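Side-chain contacts in appr-1-p processing domain protein (Thermus aquaticus Y51MC23, PDB 5M31), which belongs to the macro domain family, a compact alpha/beta fold in which helices pack on both sides of a central mixed beta sheet: residues G17-L20 / A26-N29; R47-N52 / A79-I84; R62-V65 / I70-Y73; E104-L109 / E144-L149; L126-G131 / P136-R141. All blocks are in the same frame, centred on the assembly; numbering follows the deposited sequence. Where two conformers were deposited one is given.

Contact 1: residues G17-L20 / A26-N29; sequences GNLL and ALVN
With CG of Leu27 turned anti to its own carbonyl carbon (chi1 -63°), both methyls of this strand residue face the turn at 17-20, where they meet Leu19 and Leu20. Leu19 differs, with CG anti to the backbone N (chi1 168°), and its two branches part: CD1 lies 4.2 Å from Leu27 CD2, while CD2 comes to 3.6 Å from the carbonyl O of Val28. The Leu19 and Leu27 side chains run alongside each other, pointing opposite ways. Leu20 behaves differently, crossing Leu27 at about a right angle; although its CB starts away from the strand, the branch end returns and puts CD2 4.0 Å from Leu27 CD1. In the macro domain fold this joins the loop after edge strand 11-15 to strand 26-31, an inner strand of the sheet. The loop is shaped by an Asx turn: Asn18 OD1 accepts from Leu20 N at 2.9 Å, the donor standing 42° out of the carbonyl plane. Phe45 of helix 40-48 touches both Leu19 and Leu20, and Leu19 N is hydrogen-bonded to a bound glycerol. The Leu27 CD2 methyl also sits 3.6 Å from Leu19 O, and Val28 O is buried here with no polar partner in the model.

Contact 2: residues R47-N52 / A79-I84; sequences RAFPDN and AQPRYI
Over one face of the Phe49 ring stands the CD1 methyl of Ile84, 3.9 Å from the ring centroid and only 5° off the normal, a CH-pi contact centred on the ring. Pro81 meets the same ring obliquely at its far end, where its CG is 3.8 Å from Phe49 CZ. A cis peptide bond precedes Pro81. Ile84 is shared between two partners. Its first torsion (chi1 -53°) sets CG1 and CG2 apart: CD1, reached through CG1, goes to the phenyl ring, and CG2 lies against the Asn52 amide, 3.5 Å from Asn52 ND2. Asn52 OD1 is also 3.3 Å from Ile84 CB, so the carboxamide lies against an apolar side chain. The polar end of Asn52 is engaged elsewhere: OD1 accepts from ND2 of Asn86 on strand 83-88. Leu20 and Leu27 also touch the Phe49 ring. Phe49 sits at the joint of two helices, being the first residue to leave helical angles after 40-48 and the N-cap position of 50-61. The arrangement is a helix-helix junction packed on the start of a sheet strand, one of the helix-on-sheet layers of the macro domain's alpha/beta/alpha sandwich.

Contact 3: residues R62-V65 / I70-Y73; sequences RGQV and IFVY
Segment 62-65 is irregular chain that leaves helix 50-61, whereas 70-73 enters the edge strand 71-74; their closest CA atoms, those of Val65 and Phe71, are 6.1 Å apart. The helix is closed by a Schellman motif in which Gly63 takes positive phi (78°), and the chain then turns back to enter the sheet of the macro domain as its antiparallel outer strand. Phe71 receives both side-chain contacts. The Gln64 amide approaches the edge of the phenyl ring near its plane, NE2 lying 3.8 Å from Phe71 CD1, with the amide and ring planes perpendicular. From an oblique direction Val65 CG2 reaches Phe71 CB at 3.9 Å. The Gln64 chain is extended from CA outward, CG anti to the backbone N (chi1 -180°), and this carries the amide across to the ring. Its oxygen is held side-on by two nitrogens of Arg62: NE donates to Gln64 OE1 at 3.0 Å almost in line with the carbonyl bond, and NH2 of Arg62 donates to Gln64 OE1 at 2.8 Å, tilted from the carbonyl plane. These two bonds probably help to fix the rotation of the amide. A water at the Phe71 ring edge accepts from Gln64 NE2 at 3.2 Å and donates to Ile70 O at 3.3 Å.

Contact 4: residues E104-L109 / E144-L149; sequences EGLKDL and EALEAL
Two helices of the macro domain meet here: the middle of helix 99-116 lies against the last part of helix 135-146, and the interface is wholly apolar. The backbones come closest at Leu106 and Ala145, whose CA atoms are 6.3 Å apart. This proximity goes with the small side chain of Ala145, whose CB points at helix 99-116 and lies 3.9 Å from Leu106 CB, so that contact is made at the root of the leucine and not at its methyls. Further out, Leu106 CD2 reaches Leu146 CG at 4.4 Å, a looser approach. One turn along, Leu109 meets a methyl of Leu146: its CD2 is 4.1 Å from Leu146 CD1, and the two side chains cross at about a right angle. The two leucines of helix 99-116 use different first torsions. Leu109 has CG anti to the backbone N (chi1 -179°), whereas Leu106 has CG anti to the carbonyl carbon (chi1 -82°); a CD2 methyl of each touches Leu146. The pair stands three residues apart on one side of helix 99-116. Beyond the pair, Leu109 touches Ile121 and Leu146 touches Leu123, both on strand 120-123, while Val110 also adjoins Leu146. Leucines that pack against a partner helix and a strand beneath in this way are typical of a helical layer on the sheet of an alpha/beta/alpha sandwich.

Contact 5: residues L126-G131 / P136-R141; sequences LGAGNG and PEVKQR
Val138 turns its two methyls to two different residues of the loop, and this fork organises the contact. Val138 CG1 lies 4.1 Å from Leu126 CB, while Val138 CG2 lies 4.0 Å from Ala128 CB. With chi1 at 171°, CG1 is anti to the backbone N and CG2 anti to the carbonyl carbon, which spreads the branches towards the two loop residues. Both loop side chains set out toward the helix, and each is met at its CB; for Leu126 this means that the root of the side chain, not its branch end, touches Val138. Gly127 lies between the two at positive phi (81°). The nearest backbones are those of Ala128 and Val138, with CA atoms 6.7 Å apart.

Within segment 136-141 of helix 135-146, Arg141 and Glu137 pair one turn apart. Arg141 NH1 forms a salt bridge to Glu137 OE1 at 2.7 Å, in the guanidinium plane and on the anti lone pair of the carboxylate oxygen. Arg141 NH1 also donates to Glu137 O at 2.9 Å. That carbonyl also accepts the helical bond from Arg141 N, the two donors reaching it from opposite faces of its plane. Arg141 NE pairs in turn with Glu103 on helix 99-116. Leu126 continues onto Leu106 of that helix and Ile142 of helix 135-146, so the loop after strand 120-123 is packed against two helices.

How the contacts relate
Following the chain from the N terminus, contact 1 closes the short loop between strands 11-15 and 26-31. Contact 2 then opens at the junction of helices 40-48 and 50-61 and closes on strand 83-88; contact 3, joining the loop after helix 50-61 to edge strand 71-74, falls within that span. Contact 4 brings helix 99-116 to the end of helix 135-146, and contact 5, between the loop after strand 120-123 and the latter helix, lies inside its span. None of the loops cross. Contacts 1 and 2 meet through Leu20, Leu27 and Phe49, contacts 2 and 3 through neighbouring strands, and the Ile70 N to Asp108 OD2 bond links contacts 3 and 4.

Contact 1: residues G17-L20 / A26-N29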
# COMPACT_ATOMS: atom_id res chain seq x y z
N GLY A 17 -10.43 4.01 11.05
CA GLY A 17 -9.45 4.42 12.05
C GLY A 17 -8.17 4.93 11.45
O GLY A 17 -8.14 5.33 10.26
N ASN A 18 -7.08 4.83 12.23
CA ASN A 18 -5.78 5.36 11.81
C ASN A 18 -4.95 4.20 11.27
O ASN A 18 -4.49 3.34 12.05
CB ASN A 18 -5.02 5.96 12.97
CG ASN A 18 -3.69 6.63 12.56
OD1 ASN A 18 -3.11 6.41 11.48
ND2 ASN A 18 -3.20 7.47 13.47
N LEU A 19 -4.77 4.16 9.97
CA LEU A 19 -4.01 3.07 9.34
C LEU A 19 -2.64 2.85 9.98
O LEU A 19 -2.16 1.70 10.09
CB LEU A 19 -3.78 3.40 7.85
CG LEU A 19 -2.82 2.57 7.09
CD1 LEU A 19 -3.30 1.13 7.04
CD2 LEU A 19 -2.66 3.16 5.67
N LEU A 20 -2.01 3.94 10.39
CA LEU A 20 -0.68 3.91 10.90
C LEU A 20 -0.59 3.18 12.24
O LEU A 20 0.47 2.69 12.55
CB LEU A 20 -0.11 5.30 11.05
CG LEU A 20 0.09 6.04 9.74
CD1 LEU A 20 0.84 7.33 9.98
CD2 LEU A 20 0.84 5.14 8.79
N ALA A 26 2.73 -5.46 8.15
CA ALA A 26 3.02 -4.69 6.95
C ALA A 26 1.94 -3.62 6.79
O ALA A 26 0.78 -3.92 6.96
CB ALA A 26 3.08 -5.57 5.71
N LEU A 27 2.37 -2.41 6.43
CA LEU A 27 1.46 -1.35 6.02
C LEU A 27 1.66 -1.03 4.56
O LEU A 27 2.79 -0.97 4.06
CB LEU A 27 1.71 -0.07 6.80
CG LEU A 27 1.48 -0.13 8.32
CD1 LEU A 27 1.74 1.26 8.90
CD2 LEU A 27 0.11 -0.65 8.70
N VAL A 28 0.55 -0.76 3.91
CA VAL A 28 0.59 -0.21 2.51
C VAL A 28 0.45 1.31 2.51
O VAL A 28 -0.49 1.86 3.10
CB VAL A 28 -0.54 -0.84 1.67
CG1 VAL A 28 -0.54 -0.26 0.27
CG2 VAL A 28 -0.39 -2.36 1.64
N ASN A 29 1.37 1.94 1.81
CA ASN A 29 1.42 3.38 1.56
C ASN A 29 1.14 3.57 0.08
O ASN A 29 1.72 2.88 -0.74
CB ASN A 29 2.84 3.83 1.83
CG ASN A 29 3.02 5.29 1.64
OD1 ASN A 29 2.09 6.06 1.76
ND2 ASN A 29 4.26 5.70 1.52

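Contact 2: residues R47-N52 / A79-I84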
# COMPACT_ATOMS: atom_id res chain seq x y z
N ARG A 47 6.12 11.36 7.34
CA ARG A 47 6.31 11.86 8.76
C ARG A 47 6.54 10.73 9.77
O ARG A 47 7.40 10.85 10.63
CB ARG A 47 5.17 12.84 9.13
CG ARG A 47 5.13 14.03 8.19
CD ARG A 47 4.46 15.30 8.64
NE ARG A 47 3.01 15.26 8.53
CZ ARG A 47 2.23 16.28 8.18
NH1 ARG A 47 2.73 17.44 7.75
NH2 ARG A 47 0.91 16.12 8.19
N ALA A 48 5.82 9.60 9.62
CA ALA A 48 5.88 8.48 10.56
C ALA A 48 7.06 7.59 10.29
O ALA A 48 7.54 6.89 11.18
CB ALA A 48 4.60 7.66 10.44
N PHE A 49 7.46 7.52 9.00
CA PHE A 49 8.45 6.56 8.58
C PHE A 49 9.52 7.19 7.70
O PHE A 49 9.67 6.84 6.48
CB PHE A 49 7.77 5.38 7.86
CG PHE A 49 6.79 4.63 8.72
CD1 PHE A 49 7.22 3.80 9.74
CD2 PHE A 49 5.42 4.74 8.48
CE1 PHE A 49 6.30 3.15 10.54
CE2 PHE A 49 4.50 4.06 9.23
CZ PHE A 49 4.94 3.24 10.28
N PRO A 50 10.37 8.02 8.32
CA PRO A 50 11.37 8.71 7.50
C PRO A 50 12.37 7.80 6.74
O PRO A 50 12.80 8.13 5.62
CB PRO A 50 12.09 9.63 8.49
CG PRO A 50 11.75 9.14 9.85
CD PRO A 50 10.46 8.38 9.75
N ASP A 51 12.81 6.70 7.35
CA ASP A 51 13.75 5.83 6.67
C ASP A 51 13.15 5.18 5.39
O ASP A 51 13.83 5.03 4.37
CB ASP A 51 14.26 4.75 7.61
CG ASP A 51 15.04 5.32 8.77
OD1 ASP A 51 15.39 6.55 8.77
OD2 ASP A 51 15.39 4.52 9.64
N ASN A 52 11.86 4.84 5.46
CA ASN A 52 11.10 4.36 4.29
C ASN A 52 11.06 5.43 3.23
O ASN A 52 11.29 5.14 2.06
CB ASN A 52 9.71 3.96 4.67
CG ASN A 52 8.88 3.54 3.49
OD1 ASN A 52 9.08 2.51 2.89
ND2 ASN A 52 7.93 4.43 3.11
N ALA A 79 10.97 -4.95 14.17
CA ALA A 79 10.16 -3.75 14.02
C ALA A 79 8.70 -4.11 13.85
O ALA A 79 8.37 -5.20 13.38
CB ALA A 79 10.63 -2.96 12.84
N GLN A 80 7.83 -3.14 14.17
CA GLN A 80 6.42 -3.19 13.84
C GLN A 80 5.96 -1.81 13.45
O GLN A 80 6.23 -0.85 14.16
CB GLN A 80 5.58 -3.67 15.04
CG GLN A 80 4.14 -3.98 14.69
CD GLN A 80 3.29 -2.73 14.59
OE1 GLN A 80 3.45 -1.81 15.41
NE2 GLN A 80 2.43 -2.65 13.59
N PRO A 81 5.28 -1.71 12.30
CA PRO A 81 5.28 -2.72 11.24
C PRO A 81 6.66 -3.02 10.75
O PRO A 81 7.55 -2.16 10.79
CB PRO A 81 4.47 -2.05 10.13
CG PRO A 81 4.74 -0.60 10.38
CD PRO A 81 4.70 -0.43 11.83
N ARG A 82 6.88 -4.27 10.35
CA ARG A 82 8.19 -4.61 9.81
C ARG A 82 8.37 -4.04 8.40
O ARG A 82 9.48 -3.62 8.04
CB ARG A 82 8.41 -6.12 9.81
CG ARG A 82 9.62 -6.45 9.03
CD ARG A 82 10.10 -7.87 9.30
NE ARG A 82 11.37 -8.09 8.64
CZ ARG A 82 11.98 -9.26 8.55
NH1 ARG A 82 11.53 -10.32 9.24
NH2 ARG A 82 13.10 -9.32 7.88
N TYR A 83 7.31 -4.09 7.59
CA TYR A 83 7.39 -3.70 6.17
C TYR A 83 6.48 -2.56 5.87
O TYR A 83 5.33 -2.50 6.33
CB TYR A 83 6.99 -4.86 5.27
CG TYR A 83 7.80 -6.12 5.45
CD1 TYR A 83 9.09 -6.21 5.00
CD2 TYR A 83 7.26 -7.20 6.09
CE1 TYR A 83 9.82 -7.38 5.13
CE2 TYR A 83 8.00 -8.35 6.30
CZ TYR A 83 9.26 -8.43 5.80
OH TYR A 83 10.01 -9.61 5.98
N ILE A 84 7.00 -1.67 5.03
CA ILE A 84 6.20 -0.64 4.34
C ILE A 84 6.13 -0.99 2.86
O ILE A 84 7.17 -1.19 2.26
CB ILE A 84 6.81 0.74 4.50
CG1 ILE A 84 7.07 1.10 5.97
CG2 ILE A 84 5.84 1.79 3.87
CD1 ILE A 84 5.86 1.15 6.83

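Contact 3: residues R62-V65 / I70-Y73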
# COMPACT_ATOMS: atom_id res chain seq x y z
N ARG A 62 16.38 5.47 -9.05
CA ARG A 62 16.85 4.32 -9.81
C ARG A 62 15.87 3.82 -10.86
O ARG A 62 16.22 2.93 -11.62
CB ARG A 62 17.17 3.17 -8.88
CG ARG A 62 18.31 3.41 -7.94
CD ARG A 62 18.73 2.09 -7.28
NE ARG A 62 17.72 1.49 -6.39
CZ ARG A 62 17.62 1.73 -5.07
NH1 ARG A 62 18.43 2.60 -4.45
NH2 ARG A 62 16.71 1.08 -4.34
N GLY A 63 14.64 4.32 -10.88
CA GLY A 63 13.60 3.82 -11.79
C GLY A 63 12.96 2.51 -11.33
O GLY A 63 12.22 1.86 -12.09
N GLN A 64 13.11 2.21 -10.04
CA GLN A 64 12.66 0.96 -9.52
C GLN A 64 11.18 0.96 -9.17
O GLN A 64 10.58 -0.11 -8.96
CB GLN A 64 13.50 0.65 -8.29
CG GLN A 64 13.20 -0.65 -7.56
CD GLN A 64 14.18 -0.87 -6.42
OE1 GLN A 64 15.26 -0.21 -6.35
NE2 GLN A 64 13.88 -1.84 -5.56
N VAL A 65 10.62 2.15 -8.95
CA VAL A 65 9.23 2.28 -8.57
C VAL A 65 8.37 2.57 -9.77
O VAL A 65 8.60 3.54 -10.49
CB VAL A 65 9.02 3.38 -7.54
CG1 VAL A 65 7.55 3.48 -7.18
CG2 VAL A 65 9.94 3.13 -6.32
N ILE A 70 5.51 -2.80 -6.58
CA ILE A 70 5.55 -2.29 -5.22
C ILE A 70 6.98 -2.19 -4.75
O ILE A 70 7.78 -3.15 -4.91
CB ILE A 70 4.74 -3.21 -4.28
CG1 ILE A 70 3.26 -3.09 -4.70
CG2 ILE A 70 4.96 -2.85 -2.81
CD1 ILE A 70 2.33 -4.07 -4.06
N PHE A 71 7.30 -1.11 -4.10
CA PHE A 71 8.59 -0.98 -3.46
C PHE A 71 8.45 -1.25 -1.97
O PHE A 71 7.78 -0.51 -1.29
CB PHE A 71 9.17 0.41 -3.67
CG PHE A 71 10.43 0.65 -2.86
CD1 PHE A 71 11.56 -0.07 -3.12
CD2 PHE A 71 10.43 1.54 -1.76
CE1 PHE A 71 12.69 0.06 -2.32
CE2 PHE A 71 11.59 1.70 -1.00
CZ PHE A 71 12.70 0.96 -1.27
N VAL A 72 9.06 -2.35 -1.49
CA VAL A 72 8.97 -2.74 -0.10
C VAL A 72 10.19 -2.30 0.67
O VAL A 72 11.34 -2.46 0.18
CB VAL A 72 8.81 -4.28 0.05
CG1 VAL A 72 8.77 -4.65 1.53
CG2 VAL A 72 7.54 -4.74 -0.60
N TYR A 73 9.96 -1.67 1.80
CA TYR A 73 11.04 -1.33 2.73
C TYR A 73 10.93 -2.19 4.00
O TYR A 73 9.82 -2.30 4.58
CB TYR A 73 11.03 0.16 3.10
CG TYR A 73 12.14 0.57 4.02
CD1 TYR A 73 13.49 0.60 3.57
CD2 TYR A 73 11.92 0.82 5.39
CE1 TYR A 73 14.51 0.96 4.41
CE2 TYR A 73 12.95 1.18 6.22
CZ TYR A 73 14.24 1.20 5.76
OH TYR A 73 15.26 1.57 6.58
O HOH W 1 10.91 -2.92 -5.85

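Contact 4: residues E104-L109 / E144-L149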
# COMPACT_ATOMS: atom_id res chain seq x y z
N GLU A 104 -3.16 -3.48 -11.27
CA GLU A 104 -1.83 -4.06 -11.45
C GLU A 104 -1.11 -4.08 -10.09
O GLU A 104 -0.40 -5.03 -9.78
CB GLU A 104 -1.04 -3.26 -12.47
CG GLU A 104 -1.69 -3.30 -13.84
CD GLU A 104 -0.79 -2.78 -14.92
OE1 GLU A 104 0.25 -2.17 -14.58
OE2 GLU A 104 -1.15 -2.95 -16.13
N GLY A 105 -1.30 -3.03 -9.28
CA GLY A 105 -0.70 -2.98 -7.96
C GLY A 105 -1.21 -4.12 -7.05
O GLY A 105 -0.43 -4.69 -6.23
N LEU A 106 -2.50 -4.41 -7.13
CA LEU A 106 -3.07 -5.46 -6.24
C LEU A 106 -2.49 -6.87 -6.58
O LEU A 106 -2.22 -7.68 -5.68
CB LEU A 106 -4.57 -5.50 -6.40
CG LEU A 106 -5.30 -4.46 -5.57
CD1 LEU A 106 -6.72 -4.37 -6.06
CD2 LEU A 106 -5.25 -4.83 -4.09
N LYS A 107 -2.29 -7.15 -7.87
CA LYS A 107 -1.60 -8.35 -8.28
C LYS A 107 -0.21 -8.39 -7.64
O LYS A 107 0.22 -9.44 -7.11
CB LYS A 107 -1.48 -8.44 -9.81
CG LYS A 107 -2.80 -8.65 -10.55
CD LYS A 107 -2.57 -9.20 -11.96
CE LYS A 107 -3.80 -9.91 -12.51
NZ LYS A 107 -4.86 -8.99 -12.99
N ASP A 108 0.52 -7.28 -7.68
CA ASP A 108 1.85 -7.31 -7.12
C ASP A 108 1.84 -7.35 -5.62
O ASP A 108 2.77 -7.82 -4.99
CB ASP A 108 2.68 -6.13 -7.57
CG ASP A 108 4.16 -6.41 -7.50
OD1 ASP A 108 4.57 -7.53 -7.90
OD2 ASP A 108 4.91 -5.60 -6.95
N LEU A 109 0.78 -6.82 -5.03
CA LEU A 109 0.61 -6.89 -3.57
C LEU A 109 0.55 -8.34 -3.10
O LEU A 109 1.23 -8.72 -2.13
CB LEU A 109 -0.63 -6.15 -3.17
CG LEU A 109 -0.94 -6.09 -1.66
CD1 LEU A 109 0.23 -5.53 -0.90
CD2 LEU A 109 -2.17 -5.24 -1.49
N GLU A 144 -11.50 -9.42 -4.59
CA GLU A 144 -11.06 -10.41 -5.59
C GLU A 144 -9.60 -10.79 -5.41
O GLU A 144 -9.24 -11.98 -5.46
CB GLU A 144 -11.22 -9.85 -6.98
CG GLU A 144 -12.64 -9.86 -7.49
CD GLU A 144 -12.69 -9.75 -9.00
OE1 GLU A 144 -13.17 -10.71 -9.65
OE2 GLU A 144 -12.21 -8.71 -9.54
N ALA A 145 -8.75 -9.78 -5.25
CA ALA A 145 -7.31 -10.03 -5.10
C ALA A 145 -6.93 -10.70 -3.77
O ALA A 145 -6.10 -11.61 -3.74
CB ALA A 145 -6.52 -8.74 -5.30
N LEU A 146 -7.54 -10.27 -2.68
CA LEU A 146 -6.96 -10.50 -1.35
C LEU A 146 -7.78 -11.43 -0.47
O LEU A 146 -7.48 -11.58 0.73
CB LEU A 146 -6.77 -9.18 -0.63
CG LEU A 146 -5.88 -8.13 -1.25
CD1 LEU A 146 -5.64 -7.00 -0.25
CD2 LEU A 146 -4.54 -8.71 -1.70
N GLU A 147 -8.80 -12.06 -1.03
CA GLU A 147 -9.44 -13.19 -0.37
C GLU A 147 -8.82 -14.53 -0.84
O GLU A 147 -9.03 -15.57 -0.20
CB GLU A 147 -10.96 -13.13 -0.57
CG GLU A 147 -11.62 -12.02 0.24
CD GLU A 147 -13.10 -11.83 -0.06
OE1 GLU A 147 -13.64 -12.57 -0.92
OE2 GLU A 147 -13.73 -10.93 0.56
N ALA A 148 -7.98 -14.46 -1.88
CA ALA A 148 -7.18 -15.63 -2.31
C ALA A 148 -5.78 -15.70 -1.62
O ALA A 148 -4.81 -16.21 -2.21
CB ALA A 148 -7.01 -15.60 -3.82
N LEU A 149 -5.70 -15.18 -0.39
CA LEU A 149 -4.50 -15.28 0.43
C LEU A 149 -4.79 -16.15 1.64
O LEU A 149 -5.46 -15.70 2.63
CB LEU A 149 -4.08 -13.91 0.94
CG LEU A 149 -3.56 -12.91 -0.10
CD1 LEU A 149 -3.21 -11.65 0.64
CD2 LEU A 149 -2.33 -13.48 -0.80

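Contact 5: residues L126-G131 / P136-R141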
# COMPACT_ATOMS: atom_id res chain seq x y z
N LEU A 126 -6.80 2.62 -1.36
CA LEU A 126 -6.12 2.69 -2.67
C LEU A 126 -6.64 3.77 -3.62
O LEU A 126 -6.94 3.48 -4.76
CB LEU A 126 -6.10 1.34 -3.36
CG LEU A 126 -5.60 0.23 -2.43
CD1 LEU A 126 -5.61 -1.11 -3.12
CD2 LEU A 126 -4.19 0.49 -1.92
N GLY A 127 -6.63 4.98 -3.14
CA GLY A 127 -6.95 6.13 -3.95
C GLY A 127 -8.44 6.35 -4.13
O GLY A 127 -8.86 7.19 -4.96
N ALA A 128 -9.25 5.56 -3.46
CA ALA A 128 -10.72 5.66 -3.52
C ALA A 128 -11.22 6.66 -2.50
O ALA A 128 -10.60 6.88 -1.48
CB ALA A 128 -11.36 4.31 -3.24
N GLY A 129 -12.35 7.27 -2.81
CA GLY A 129 -12.98 8.17 -1.89
C GLY A 129 -12.54 9.60 -2.09
O GLY A 129 -11.53 9.89 -2.74
N ASN A 130 -13.34 10.49 -1.54
CA ASN A 130 -12.97 11.87 -1.41
C ASN A 130 -12.46 12.46 -2.71
O ASN A 130 -11.39 13.05 -2.73
CB ASN A 130 -11.93 12.01 -0.30
CG ASN A 130 -12.50 11.63 1.06
OD1 ASN A 130 -12.06 10.67 1.69
ND2 ASN A 130 -13.52 12.37 1.51
N GLY A 131 -13.24 12.30 -3.79
CA GLY A 131 -12.88 12.85 -5.09
C GLY A 131 -12.03 11.94 -5.96
O GLY A 131 -11.73 12.26 -7.10
N PRO A 136 -16.76 1.48 -4.35
CA PRO A 136 -17.35 0.15 -4.58
C PRO A 136 -16.51 -0.74 -5.50
O PRO A 136 -16.33 -1.92 -5.24
CB PRO A 136 -18.71 0.48 -5.22
CG PRO A 136 -19.09 1.80 -4.64
CD PRO A 136 -17.80 2.54 -4.33
N GLU A 137 -15.98 -0.14 -6.56
CA GLU A 137 -15.20 -0.87 -7.55
C GLU A 137 -13.84 -1.22 -7.01
O GLU A 137 -13.37 -2.35 -7.22
CB GLU A 137 -15.05 -0.03 -8.82
CG GLU A 137 -16.37 0.17 -9.59
CD GLU A 137 -16.85 -1.08 -10.35
OE1 GLU A 137 -16.09 -2.09 -10.46
OE2 GLU A 137 -17.99 -1.04 -10.88
N VAL A 138 -13.22 -0.29 -6.28
CA VAL A 138 -11.91 -0.58 -5.65
C VAL A 138 -12.08 -1.67 -4.60
O VAL A 138 -11.27 -2.62 -4.55
CB VAL A 138 -11.26 0.69 -5.06
CG1 VAL A 138 -10.03 0.34 -4.23
CG2 VAL A 138 -10.90 1.67 -6.19
N LYS A 139 -13.11 -1.53 -3.74
CA LYS A 139 -13.39 -2.57 -2.73
C LYS A 139 -13.55 -3.94 -3.39
O LYS A 139 -12.94 -4.91 -2.95
CB LYS A 139 -14.65 -2.21 -1.90
CG LYS A 139 -14.92 -3.15 -0.72
CD LYS A 139 -16.15 -2.69 0.09
CE LYS A 139 -16.29 -3.47 1.38
NZ LYS A 139 -17.23 -2.86 2.40
N GLN A 140 -14.26 -4.00 -4.51
CA GLN A 140 -14.49 -5.25 -5.23
C GLN A 140 -13.18 -5.87 -5.71
O GLN A 140 -12.94 -7.07 -5.53
CB GLN A 140 -15.40 -5.00 -6.42
CG GLN A 140 -15.94 -6.26 -7.09
CD GLN A 140 -15.02 -6.80 -8.18
OE1 GLN A 140 -14.83 -8.01 -8.32
NE2 GLN A 140 -14.48 -5.89 -9.00
N ARG A 141 -12.31 -5.04 -6.27
CA ARG A 141 -11.01 -5.51 -6.74
C ARG A 141 -10.12 -5.96 -5.59
O ARG A 141 -9.35 -6.91 -5.74
CB ARG A 141 -10.32 -4.42 -7.55
CG ARG A 141 -10.99 -4.24 -8.90
CD ARG A 141 -10.72 -2.89 -9.50
NE ARG A 141 -11.31 -2.78 -10.84
CZ ARG A 141 -12.62 -2.73 -11.10
NH1 ARG A 141 -13.52 -2.86 -10.11
NH2 ARG A 141 -13.04 -2.57 -12.35